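Local coordinates for protein PreproPTTH (Bombyx mori, PDB 5AOQ) that acts as prothoracicotropic hormone, a cystine-knot neurohormone recognised by the receptor tyrosine kinase Torso and linked to developmental timing and metamorphosis, at residues 27-32 / 64-69; 35-40 / 90-95; 55-60 / 95-100; 60-65 / 85-90. The protein carries 1 engineered substitution. One frame throughout, in Å; residues are numbered along the deposited sequence.

Contact 1 of 4, residues 27-32 / 64-69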
loop_
_atom_site.group_PDB
_atom_site.type_symbol
_atom_site.label_atom_id
_atom_site.label_comp_id
_atom_site.label_asym_id
_atom_site.label_seq_id
_atom_site.Cartn_x
_atom_site.Cartn_y
_atom_site.Cartn_z
ATOM N N GLY D 27 -4.472 12.260 3.856
ATOM C CA GLY D 27 -3.145 12.839 3.792
ATOM C C GLY D 27 -2.235 12.101 2.829
ATOM O O GLY D 27 -2.531 10.987 2.399
ATOM N N GLU D 28 -1.119 12.736 2.486
ATOM C CA GLU D 28 -0.161 12.160 1.554
ATOM C C GLU D 28 0.652 11.059 2.233
ATOM O O GLU D 28 1.356 10.295 1.572
ATOM C CB GLU D 28 0.761 13.251 1.005
ATOM C CG GLU D 28 1.590 12.831 -0.197
ATOM C CD GLU D 28 2.342 13.993 -0.816
ATOM O OE1 GLU D 28 2.415 15.064 -0.176
ATOM O OE2 GLU D 28 2.856 13.838 -1.943
ATOM N N ASN D 29 0.547 10.982 3.557
ATOM C CA ASN D 29 1.271 9.984 4.334
ATOM C C ASN D 29 0.756 8.565 4.097
ATOM O O ASN D 29 1.450 7.590 4.382
ATOM C CB ASN D 29 1.183 10.317 5.824
ATOM C CG ASN D 29 2.004 11.537 6.197
ATOM O OD1 ASN D 29 2.531 12.234 5.329
ATOM N ND2 ASN D 29 2.118 11.800 7.493
ATOM N N SER D 30 -0.461 8.454 3.572
ATOM C CA SER D 30 -1.054 7.154 3.278
ATOM C C SER D 30 -0.615 6.668 1.904
ATOM O O SER D 30 -0.556 7.451 0.953
ATOM C CB SER D 30 -2.581 7.230 3.344
ATOM O OG SER D 30 -3.020 7.641 4.627
ATOM N N VAL D 31 -0.300 5.380 1.801
ATOM C CA VAL D 31 0.098 4.805 0.522
ATOM C C VAL D 31 -1.081 4.892 -0.444
ATOM O O VAL D 31 -0.936 5.427 -1.543
ATOM C CB VAL D 31 0.591 3.344 0.680
ATOM C CG1 VAL D 31 0.708 2.650 -0.677
ATOM C CG2 VAL D 31 1.919 3.318 1.413
ATOM N N PRO D 32 -2.254 4.376 -0.040
ATOM C CA PRO D 32 -3.462 4.704 -0.799
ATOM C C PRO D 32 -4.001 6.059 -0.357
ATOM O O PRO D 32 -4.779 6.125 0.594
ATOM C CB PRO D 32 -4.421 3.571 -0.437
ATOM C CG PRO D 32 -4.031 3.204 0.948
ATOM C CD PRO D 32 -2.535 3.392 1.023
ATOM N N LEU D 64 -1.573 1.872 4.982
ATOM C CA LEU D 64 -0.253 1.810 5.606
ATOM C C LEU D 64 0.138 3.153 6.222
ATOM O O LEU D 64 -0.081 4.204 5.620
ATOM C CB LEU D 64 0.801 1.386 4.581
ATOM C CG LEU D 64 0.617 0.019 3.915
ATOM C CD1 LEU D 64 1.738 -0.249 2.927
ATOM C CD2 LEU D 64 0.548 -1.090 4.947
ATOM N N LYS D 65 0.716 3.107 7.422
ATOM C CA LYS D 65 1.149 4.315 8.129
ATOM C C LYS D 65 2.660 4.529 7.996
ATOM O O LYS D 65 3.387 3.618 7.601
ATOM C CB LYS D 65 0.754 4.238 9.605
ATOM C CG LYS D 65 -0.739 4.026 9.843
ATOM C CD LYS D 65 -1.571 5.246 9.458
ATOM C CE LYS D 65 -1.438 6.367 10.479
ATOM N NZ LYS D 65 -2.324 7.524 10.162
ATOM N N ARG D 66 3.125 5.728 8.346
ATOM C CA ARG D 66 4.503 6.146 8.077
ATOM C C ARG D 66 5.393 6.198 9.328
ATOM O O ARG D 66 5.018 5.709 10.394
ATOM C CB ARG D 66 4.487 7.515 7.381
ATOM C CG ARG D 66 4.345 7.432 5.873
ATOM C CD ARG D 66 4.365 8.813 5.239
ATOM N NE ARG D 66 5.664 9.472 5.376
ATOM C CZ ARG D 66 6.662 9.366 4.503
ATOM N NH1 ARG D 66 6.532 8.619 3.413
ATOM N NH2 ARG D 66 7.801 10.010 4.721
ATOM N N ARG D 67 6.575 6.792 9.167
ATOM C CA ARG D 67 7.607 6.841 10.201
ATOM C C ARG D 67 7.150 7.497 11.504
ATOM O O ARG D 67 7.545 7.069 12.589
ATOM C CB ARG D 67 8.832 7.598 9.674
ATOM C CG ARG D 67 9.371 7.094 8.337
ATOM C CD ARG D 67 10.406 8.048 7.750
ATOM N NE ARG D 67 9.871 9.392 7.545
ATOM C CZ ARG D 67 10.510 10.366 6.904
ATOM N NH1 ARG D 67 11.714 10.155 6.390
ATOM N NH2 ARG D 67 9.940 11.556 6.771
ATOM N N GLU D 68 6.331 8.540 11.391
ATOM C CA GLU D 68 5.920 9.339 12.546
ATOM C C GLU D 68 5.298 8.494 13.656
ATOM O O GLU D 68 5.342 8.865 14.829
ATOM C CB GLU D 68 4.924 10.419 12.117
ATOM C CG GLU D 68 5.469 11.401 11.094
ATOM C CD GLU D 68 4.450 12.454 10.699
ATOM O OE1 GLU D 68 3.406 12.558 11.378
ATOM O OE2 GLU D 68 4.690 13.176 9.708
ATOM N N THR D 69 4.723 7.357 13.278
ATOM C CA THR D 69 4.061 6.476 14.231
ATOM C C THR D 69 5.080 5.625 14.987
ATOM O O THR D 69 6.191 5.399 14.508
ATOM C CB THR D 69 3.052 5.549 13.519
ATOM O OG1 THR D 69 2.311 6.299 12.549
ATOM C CG2 THR D 69 2.085 4.919 14.516
#
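Asn29 carries this contact, and its side chain can be followed outward atom by atom. With CG anti to its own carbonyl carbon (chi1 -71°), CB lies 3.6 Å from Arg66 CD, and Asn29 CG stays over the same methylene at 3.7 Å. At the tip the two amide atoms turn to different partners. Asn29 OD1 remains on the arginine side, 3.9 Å from Arg66 CD, whereas Asn29 ND2 reaches toward the Glu68 carboxylate and stops 3.7 Å from OE2, with the two planes almost perpendicular (89°). No hydrogen bond joins the segments. The backbone O of Asn29 sits against the aliphatic part of Arg66, 3.3 Å from CG, and Arg66 then bends at chi3. In this cystine-knot hormone the loop following strand 20-24, turned by a type I turn over residues 27-30, thus lies along the end of strand 55-65, where a second type I turn spans 66-69. Ser30 OG is hydrogen-bonded to Leu26 O within the loop. Further along, Val31 and Leu64 lie side by side, Val31 CG2 being 3.9 Å from Leu64 CB. Trp85 touches both of these side chains, and Leu64 also packs on Leu64 of the second subunit.

Contact 2 of 4, residues 35-40 / 90-95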
loop_
_atom_site.group_PDB
_atom_site.type_symbol
_atom_site.label_atom_id
_atom_site.label_comp_id
_atom_site.label_asym_id
_atom_site.label_seq_id
_atom_site.Cartn_x
_atom_site.Cartn_y
_atom_site.Cartn_z
ATOM N N ILE D 35 -9.112 7.872 -1.327
ATOM C CA ILE D 35 -10.018 6.745 -1.123
ATOM C C ILE D 35 -11.415 7.081 -1.632
ATOM O O ILE D 35 -11.915 8.186 -1.424
ATOM C CB ILE D 35 -10.088 6.342 0.375
ATOM C CG1 ILE D 35 -9.064 5.255 0.694
ATOM C CG2 ILE D 35 -11.477 5.829 0.762
ATOM C CD1 ILE D 35 -7.660 5.555 0.225
ATOM N N GLU D 36 -12.036 6.111 -2.296
ATOM C CA GLU D 36 -13.390 6.266 -2.815
ATOM C C GLU D 36 -14.420 5.903 -1.749
ATOM O O GLU D 36 -14.405 4.793 -1.216
ATOM C CB GLU D 36 -13.582 5.398 -4.062
ATOM C CG GLU D 36 -14.967 5.488 -4.685
ATOM C CD GLU D 36 -15.091 4.657 -5.948
ATOM O OE1 GLU D 36 -14.049 4.247 -6.500
ATOM O OE2 GLU D 36 -16.233 4.412 -6.390
ATOM N N THR D 37 -15.309 6.846 -1.442
ATOM C CA THR D 37 -16.346 6.640 -0.434
ATOM C C THR D 37 -17.736 6.861 -1.026
ATOM O O THR D 37 -18.034 7.941 -1.532
ATOM C CB THR D 37 -16.154 7.588 0.768
ATOM O OG1 THR D 37 -14.847 7.402 1.323
ATOM C CG2 THR D 37 -17.202 7.327 1.845
ATOM N N ARG D 38 -18.582 5.835 -0.947
ATOM C CA ARG D 38 -19.941 5.903 -1.483
ATOM C C ARG D 38 -20.967 5.999 -0.358
ATOM O O ARG D 38 -21.406 4.982 0.178
ATOM C CB ARG D 38 -20.231 4.676 -2.352
ATOM C CG ARG D 38 -19.288 4.521 -3.533
ATOM C CD ARG D 38 -19.460 3.174 -4.211
ATOM N NE ARG D 38 -18.526 2.994 -5.318
ATOM C CZ ARG D 38 -18.389 1.867 -6.009
ATOM N NH1 ARG D 38 -19.127 0.804 -5.712
ATOM N NH2 ARG D 38 -17.509 1.799 -6.998
ATOM N N ASN D 39 -21.359 7.222 -0.018
ATOM C CA ASN D 39 -22.308 7.448 1.068
ATOM C C ASN D 39 -23.745 7.425 0.560
ATOM O O ASN D 39 -23.985 7.197 -0.624
ATOM C CB ASN D 39 -22.020 8.782 1.760
ATOM C CG ASN D 39 -20.599 8.873 2.277
ATOM O OD1 ASN D 39 -19.828 9.737 1.859
ATOM N ND2 ASN D 39 -20.244 7.977 3.191
ATOM N N CYS D 40 -24.695 7.654 1.463
ATOM C CA CYS D 40 -26.107 7.717 1.100
ATOM C C CYS D 40 -26.545 9.164 0.905
ATOM O O CYS D 40 -27.014 9.812 1.841
ATOM C CB CYS D 40 -26.972 7.052 2.170
ATOM S SG CYS D 40 -26.735 5.266 2.356
ATOM N N HIS D 90 -9.537 -0.070 7.705
ATOM C CA HIS D 90 -10.278 1.173 7.550
ATOM C C HIS D 90 -11.648 0.900 6.937
ATOM O O HIS D 90 -11.759 0.702 5.726
ATOM C CB HIS D 90 -9.491 2.152 6.678
ATOM C CG HIS D 90 -10.009 3.556 6.721
ATOM N ND1 HIS D 90 -10.218 4.236 7.901
ATOM C CD2 HIS D 90 -10.355 4.409 5.729
ATOM C CE1 HIS D 90 -10.674 5.447 7.634
ATOM N NE2 HIS D 90 -10.765 5.578 6.323
ATOM N N PRO D 91 -12.699 0.870 7.775
ATOM C CA PRO D 91 -14.044 0.694 7.224
ATOM C C PRO D 91 -14.514 1.944 6.496
ATOM O O PRO D 91 -14.308 3.052 6.994
ATOM C CB PRO D 91 -14.899 0.419 8.462
ATOM C CG PRO D 91 -14.181 1.098 9.567
ATOM C CD PRO D 91 -12.719 0.976 9.246
ATOM N N VAL D 92 -15.123 1.766 5.329
ATOM C CA VAL D 92 -15.636 2.892 4.560
ATOM C C VAL D 92 -16.942 2.516 3.868
ATOM O O VAL D 92 -17.149 1.361 3.493
ATOM C CB VAL D 92 -14.599 3.370 3.513
ATOM C CG1 VAL D 92 -14.308 2.271 2.494
ATOM C CG2 VAL D 92 -15.071 4.642 2.821
ATOM N N SER D 93 -17.824 3.498 3.708
ATOM C CA SER D 93 -19.065 3.293 2.977
ATOM C C SER D 93 -18.755 2.967 1.525
ATOM O O SER D 93 -17.974 3.666 0.881
ATOM C CB SER D 93 -19.960 4.529 3.060
ATOM O OG SER D 93 -21.187 4.312 2.386
ATOM N N VAL D 94 -19.370 1.903 1.017
ATOM C CA VAL D 94 -19.091 1.434 -0.335
ATOM C C VAL D 94 -20.387 1.126 -1.090
ATOM O O VAL D 94 -20.363 0.734 -2.258
ATOM C CB VAL D 94 -18.181 0.185 -0.298
ATOM C CG1 VAL D 94 -18.977 -1.073 0.060
ATOM C CG2 VAL D 94 -17.460 0.017 -1.621
ATOM N N ALA D 95 -21.520 1.307 -0.420
ATOM C CA ALA D 95 -22.822 1.132 -1.049
ATOM C C ALA D 95 -23.902 1.666 -0.123
ATOM O O ALA D 95 -23.668 1.835 1.073
ATOM C CB ALA D 95 -23.074 -0.336 -1.377
#
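Strand 35-39 crosses residues 90-95 of strand 86-97 at 60°, and the polar links between them gather around Arg38. Its backbone N donates to Ser93 O at 2.9 Å, with the acceptor met from above the carbonyl plane. The carbonyl of the same residue is also used: Ser93 OG donates to Arg38 O, modelled very short, so its length deserves little weight at this resolution. The arginine side chain runs out extended to NE and turns side-on to Glu36, giving it two nitrogens for one oxygen. Arg38 NE lies 2.9 Å and Arg38 NH2 3.0 Å from Glu36 OE2, which sits in the guanidinium plane. On the way, Arg38 CD passes 3.3 Å from Val94 O. NH2 has a second acceptor in Leu58 O of the second subunit, and Tyr59 OH of that subunit bonds Glu36 O. An alanine in place of Arg38 removes both donors and the bond to Leu58 O, which would probably leave the buried Glu36 carboxylate with a weak, long pairing to Lys21 and loosen the subunit contact. At the start of the strand, Ile35 CG2 meets Val92 CG2 at 4.3 Å. Past the strand, Cys40 joins Cys96 in one of the cystine knot's three disulfides, with Cys48-Cys98 and Cys17-Cys54.

Contact 3 of 4, residues 55-60 / 95-100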
loop_
_atom_site.group_PDB
_atom_site.type_symbol
_atom_site.label_atom_id
_atom_site.label_comp_id
_atom_site.label_asym_id
_atom_site.label_seq_id
_atom_site.Cartn_x
_atom_site.Cartn_y
_atom_site.Cartn_z
ATOM N N LYS D 55 -29.023 2.040 4.660
ATOM C CA LYS D 55 -27.778 1.900 5.402
ATOM C C LYS D 55 -26.633 2.284 4.492
ATOM O O LYS D 55 -26.793 2.319 3.276
ATOM C CB LYS D 55 -27.573 0.455 5.890
ATOM C CG LYS D 55 -27.013 -0.498 4.808
ATOM C CD LYS D 55 -26.622 -1.869 5.343
ATOM C CE LYS D 55 -26.113 -2.747 4.204
ATOM N NZ LYS D 55 -25.435 -3.994 4.646
ATOM N N GLU D 56 -25.480 2.567 5.087
ATOM C CA GLU D 56 -24.261 2.757 4.322
ATOM C C GLU D 56 -23.442 1.486 4.513
ATOM O O GLU D 56 -23.123 1.101 5.638
ATOM C CB GLU D 56 -23.508 4.016 4.765
ATOM C CG GLU D 56 -22.972 4.008 6.185
ATOM C CD GLU D 56 -22.240 5.292 6.531
ATOM O OE1 GLU D 56 -21.988 6.099 5.612
ATOM O OE2 GLU D 56 -21.917 5.494 7.720
ATOM N N SER D 57 -23.133 0.814 3.410
ATOM C CA SER D 57 -22.446 -0.470 3.471
ATOM C C SER D 57 -20.974 -0.280 3.807
ATOM O O SER D 57 -20.190 0.170 2.975
ATOM C CB SER D 57 -22.594 -1.218 2.147
ATOM O OG SER D 57 -22.014 -2.508 2.223
ATOM N N LEU D 58 -20.609 -0.626 5.036
ATOM C CA LEU D 58 -19.231 -0.497 5.486
ATOM C C LEU D 58 -18.360 -1.628 4.953
ATOM O O LEU D 58 -18.724 -2.802 5.036
ATOM C CB LEU D 58 -19.169 -0.476 7.013
ATOM C CG LEU D 58 -19.849 0.703 7.710
ATOM C CD1 LEU D 58 -19.831 0.502 9.217
ATOM C CD2 LEU D 58 -19.187 2.023 7.336
ATOM N N TYR D 59 -17.208 -1.256 4.402
ATOM C CA TYR D 59 -16.237 -2.219 3.896
ATOM C C TYR D 59 -14.846 -1.846 4.392
ATOM O O TYR D 59 -14.430 -0.691 4.282
ATOM C CB TYR D 59 -16.268 -2.270 2.368
ATOM C CG TYR D 59 -15.285 -3.251 1.770
ATOM C CD1 TYR D 59 -15.632 -4.582 1.577
ATOM C CD2 TYR D 59 -14.010 -2.848 1.395
ATOM C CE1 TYR D 59 -14.737 -5.483 1.031
ATOM C CE2 TYR D 59 -13.109 -3.740 0.848
ATOM C CZ TYR D 59 -13.477 -5.056 0.668
ATOM O OH TYR D 59 -12.582 -5.948 0.124
ATOM N N SER D 60 -14.136 -2.828 4.941
ATOM C CA SER D 60 -12.816 -2.598 5.520
ATOM C C SER D 60 -11.705 -2.710 4.483
ATOM O O SER D 60 -11.556 -3.744 3.831
ATOM C CB SER D 60 -12.554 -3.588 6.658
ATOM O OG SER D 60 -13.416 -3.347 7.755
ATOM N N ALA D 95 -21.520 1.307 -0.420
ATOM C CA ALA D 95 -22.822 1.132 -1.049
ATOM C C ALA D 95 -23.902 1.666 -0.123
ATOM O O ALA D 95 -23.668 1.835 1.073
ATOM C CB ALA D 95 -23.074 -0.336 -1.377
ATOM N N CYS D 96 -25.076 1.943 -0.684
ATOM C CA CYS D 96 -26.231 2.347 0.109
ATOM C C CYS D 96 -27.352 1.332 -0.089
ATOM O O CYS D 96 -27.849 1.157 -1.203
ATOM C CB CYS D 96 -26.697 3.753 -0.274
ATOM S SG CYS D 96 -27.888 4.454 0.892
ATOM N N LEU D 97 -27.744 0.666 0.996
ATOM C CA LEU D 97 -28.678 -0.454 0.924
ATOM C C LEU D 97 -29.827 -0.287 1.920
ATOM O O LEU D 97 -29.652 0.298 2.985
ATOM C CB LEU D 97 -27.928 -1.762 1.178
ATOM C CG LEU D 97 -26.719 -1.987 0.259
ATOM C CD1 LEU D 97 -25.879 -3.176 0.709
ATOM C CD2 LEU D 97 -27.167 -2.175 -1.180
ATOM N N CYS D 98 -30.998 -0.809 1.566
ATOM C CA CYS D 98 -32.211 -0.586 2.349
ATOM C C CYS D 98 -32.462 -1.699 3.372
ATOM O O CYS D 98 -33.519 -2.332 3.362
ATOM C CB CYS D 98 -33.418 -0.454 1.415
ATOM S SG CYS D 98 -34.930 0.186 2.233
ATOM N N THR D 99 -31.487 -1.930 4.248
ATOM C CA THR D 99 -31.652 -2.860 5.365
ATOM C C THR D 99 -32.122 -2.110 6.608
ATOM O O THR D 99 -31.530 -1.103 6.992
ATOM C CB THR D 99 -30.339 -3.605 5.692
ATOM O OG1 THR D 99 -29.912 -4.360 4.553
ATOM C CG2 THR D 99 -30.527 -4.548 6.882
ATOM N N ARG D 100 -33.175 -2.616 7.245
ATOM C CA ARG D 100 -33.753 -1.966 8.418
ATOM C C ARG D 100 -32.768 -1.913 9.581
ATOM O O ARG D 100 -31.709 -2.540 9.542
ATOM C CB ARG D 100 -35.024 -2.694 8.857
ATOM C CG ARG D 100 -34.762 -4.058 9.465
ATOM C CD ARG D 100 -36.046 -4.815 9.741
ATOM N NE ARG D 100 -35.771 -6.101 10.370
ATOM C CZ ARG D 100 -36.698 -7.003 10.678
ATOM N NH1 ARG D 100 -37.978 -6.770 10.415
ATOM N NH2 ARG D 100 -36.341 -8.145 11.251
#
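Three backbone hydrogen bonds hold residues 55-57 against residues 95-97. Lys55 N donates almost straight to Leu97 O (174°), nearly along the C=O axis, and Leu97 N answers to Lys55 O at 3.0 Å. Next along, Ser57 N donates to Ala95 O. On the face carrying Lys55 and Leu97, the lysine CG is set between its own backbone N and carbonyl carbon (chi1 81°), and the extended chain then runs alongside the leucine. Lys55 CE comes to 3.5 Å from Leu97 CD1, while Lys55 CD lies 4.1 Å from CB of the poorly ordered Thr99. An alanine in place of Lys55 takes away the methylenes beside Leu97, which would probably leave that face less well covered. Further along the strand, Ser57 CB packs on Ala95 CB at 3.7 Å. The other face bears Glu56 and Cys96, whose SG is 3.4 Å from Lys55 O. The next shell is covalent, Cys96 to Cys40 and Cys98 to Cys48, two of the three disulfides of the cystine knot. Leu97 and Ala95 each pack on their own counterparts in the second subunit. Cys40, following strand 35-39, ties that strand to the antiparallel ribbon that strands 55-65 and 86-97 continue from here.

Contact 4 of 4, residues 60-65 / 85-90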
loop_
_atom_site.group_PDB
_atom_site.type_symbol
_atom_site.label_atom_id
_atom_site.label_comp_id
_atom_site.label_asym_id
_atom_site.label_seq_id
_atom_site.Cartn_x
_atom_site.Cartn_y
_atom_site.Cartn_z
ATOM N N SER D 60 -14.136 -2.828 4.941
ATOM C CA SER D 60 -12.816 -2.598 5.520
ATOM C C SER D 60 -11.705 -2.710 4.483
ATOM O O SER D 60 -11.556 -3.744 3.831
ATOM C CB SER D 60 -12.554 -3.588 6.658
ATOM O OG SER D 60 -13.416 -3.347 7.755
ATOM N N ILE D 61 -10.932 -1.636 4.340
ATOM C CA ILE D 61 -9.755 -1.631 3.475
ATOM C C ILE D 61 -8.506 -1.402 4.320
ATOM O O ILE D 61 -8.588 -0.877 5.432
ATOM C CB ILE D 61 -9.846 -0.552 2.377
ATOM C CG1 ILE D 61 -10.088 0.827 2.997
ATOM C CG2 ILE D 61 -10.956 -0.899 1.395
ATOM C CD1 ILE D 61 -9.971 1.973 2.014
ATOM N N THR D 62 -7.353 -1.799 3.788
ATOM C CA THR D 62 -6.091 -1.686 4.514
ATOM C C THR D 62 -5.287 -0.467 4.064
ATOM O O THR D 62 -5.098 -0.244 2.868
ATOM C CB THR D 62 -5.231 -2.951 4.324
ATOM O OG1 THR D 62 -6.003 -4.113 4.649
ATOM C CG2 THR D 62 -4.000 -2.901 5.210
ATOM N N ILE D 63 -4.822 0.315 5.036
ATOM C CA ILE D 63 -3.963 1.471 4.774
ATOM C C ILE D 63 -2.656 1.350 5.555
ATOM O O ILE D 63 -2.637 0.802 6.658
ATOM C CB ILE D 63 -4.673 2.799 5.133
ATOM C CG1 ILE D 63 -5.793 3.086 4.135
ATOM C CG2 ILE D 63 -3.693 3.972 5.151
ATOM C CD1 ILE D 63 -7.141 2.614 4.593
ATOM N N LEU D 64 -1.573 1.872 4.982
ATOM C CA LEU D 64 -0.253 1.810 5.606
ATOM C C LEU D 64 0.138 3.153 6.222
ATOM O O LEU D 64 -0.081 4.204 5.620
ATOM C CB LEU D 64 0.801 1.386 4.581
ATOM C CG LEU D 64 0.617 0.019 3.915
ATOM C CD1 LEU D 64 1.738 -0.249 2.927
ATOM C CD2 LEU D 64 0.548 -1.090 4.947
ATOM N N LYS D 65 0.716 3.107 7.422
ATOM C CA LYS D 65 1.149 4.315 8.129
ATOM C C LYS D 65 2.660 4.529 7.996
ATOM O O LYS D 65 3.387 3.618 7.601
ATOM C CB LYS D 65 0.754 4.238 9.605
ATOM C CG LYS D 65 -0.739 4.026 9.843
ATOM C CD LYS D 65 -1.571 5.246 9.458
ATOM C CE LYS D 65 -1.438 6.367 10.479
ATOM N NZ LYS D 65 -2.324 7.524 10.162
ATOM N N TRP D 85 6.706 0.895 8.754
ATOM C CA TRP D 85 5.321 0.884 8.279
ATOM C C TRP D 85 4.408 0.010 9.135
ATOM O O TRP D 85 4.861 -0.923 9.798
ATOM C CB TRP D 85 5.266 0.399 6.828
ATOM C CG TRP D 85 6.033 1.250 5.863
ATOM C CD1 TRP D 85 7.367 1.179 5.588
ATOM C CD2 TRP D 85 5.508 2.293 5.034
ATOM N NE1 TRP D 85 7.706 2.115 4.643
ATOM C CE2 TRP D 85 6.583 2.814 4.287
ATOM C CE3 TRP D 85 4.234 2.839 4.852
ATOM C CZ2 TRP D 85 6.423 3.854 3.374
ATOM C CZ3 TRP D 85 4.078 3.872 3.947
ATOM C CH2 TRP D 85 5.165 4.368 3.218
ATOM N N VAL D 86 3.117 0.327 9.106
ATOM C CA VAL D 86 2.088 -0.472 9.765
ATOM C C VAL D 86 0.783 -0.441 8.987
ATOM O O VAL D 86 0.291 0.626 8.617
ATOM C CB VAL D 86 1.814 0.007 11.209
ATOM C CG1 VAL D 86 0.572 -0.669 11.800
ATOM C CG2 VAL D 86 3.016 -0.238 12.084
ATOM N N ALA D 87 0.228 -1.627 8.755
ATOM C CA ALA D 87 -1.042 -1.769 8.056
ATOM C C ALA D 87 -2.190 -1.757 9.054
ATOM O O ALA D 87 -2.155 -2.464 10.061
ATOM C CB ALA D 87 -1.062 -3.049 7.242
ATOM N N GLU D 88 -3.205 -0.951 8.763
ATOM C CA GLU D 88 -4.379 -0.854 9.618
ATOM C C GLU D 88 -5.648 -0.918 8.782
ATOM O O GLU D 88 -5.682 -0.458 7.638
ATOM C CB GLU D 88 -4.347 0.433 10.444
ATOM C CG GLU D 88 -4.363 1.715 9.625
ATOM C CD GLU D 88 -4.464 2.954 10.494
ATOM O OE1 GLU D 88 -3.453 3.320 11.130
ATOM O OE2 GLU D 88 -5.554 3.561 10.541
ATOM N N SER D 89 -6.689 -1.495 9.373
ATOM C CA SER D 89 -7.983 -1.616 8.720
ATOM C C SER D 89 -8.718 -0.283 8.729
ATOM O O SER D 89 -8.543 0.531 9.637
ATOM C CB SER D 89 -8.829 -2.688 9.408
ATOM O OG SER D 89 -10.119 -2.766 8.828
ATOM N N HIS D 90 -9.537 -0.070 7.705
ATOM C CA HIS D 90 -10.278 1.173 7.550
ATOM C C HIS D 90 -11.648 0.900 6.937
ATOM O O HIS D 90 -11.759 0.702 5.726
ATOM C CB HIS D 90 -9.491 2.152 6.678
ATOM C CG HIS D 90 -10.009 3.556 6.721
ATOM N ND1 HIS D 90 -10.218 4.236 7.901
ATOM C CD2 HIS D 90 -10.355 4.409 5.729
ATOM C CE1 HIS D 90 -10.674 5.447 7.634
ATOM N NE2 HIS D 90 -10.765 5.578 6.323
#
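Strands 55-65 and 86-97 form a long two-stranded antiparallel ribbon of the cystine-knot fold, and residues 60-65 and 85-90 make up the half that leads to the loop between them. Lys65, His90 and Glu88 bury most surface here, and all three side chains leave by the same face. Lys65 is folded at chi2 and chi3 (-69° and -75°), so its methylenes, rather than its ammonium, lie alongside Glu88 OE1. Lys65 NZ stays 4.5 Å from Glu88 OE1, beyond a salt bridge, so any attraction between the charges is probably loose. The glutamate backbone is firmly held. It forms a hydrogen-bonded pair with Ile63, with Ile63 N to Glu88 O and Glu88 N to Ile63 O both 2.8 Å and both nearly along the C=O axis. His90 pairs with Ile61: Ile61 N donates almost straight to His90 O, while the return bond is weak. The His90 ring has Ile61 CD1 at its edge, and His90 NE2 is hydrogen-bonded to Glu24 OE2, which ties the ribbon to strand 20-24. Towards the loop, Trp85 CE3 packs on Leu64 CB at 3.7 Å, and the indole makes a cation-pi contact with Lys82 of the second subunit. On the face shared by Leu64, Thr62 and Ala87, away from Lys65, Glu88 and His90, Ala87 CB is flanked by two side chains, 3.4 Å from Leu64 CD2 and 3.6 Å from Thr62 CG2.

Contacts 3 and 4 are two lengths of the same ribbon, their centres about 21 Å apart and on opposite sides of the chain's centre. Contact 2 lies between them along strand 86-97, bringing in strand 35-39. It joins contact 3 through the Cys40 SG to Cys96 SG disulfide (2.0 Å) and contact 4 through Ile35 CG1 against Ile61 CD1 (3.7 Å). Contact 1 lies at the far end, its centre about 9 Å from that of contact 4, with Val31 CG2 packed on Trp85 CZ3 at 3.4 Å. The centres of contacts 1 and 3 are about 27 Å apart. All four reach the second subunit, and Torso is met at contact 1 and at Ser60, which contacts 3 and 4 share.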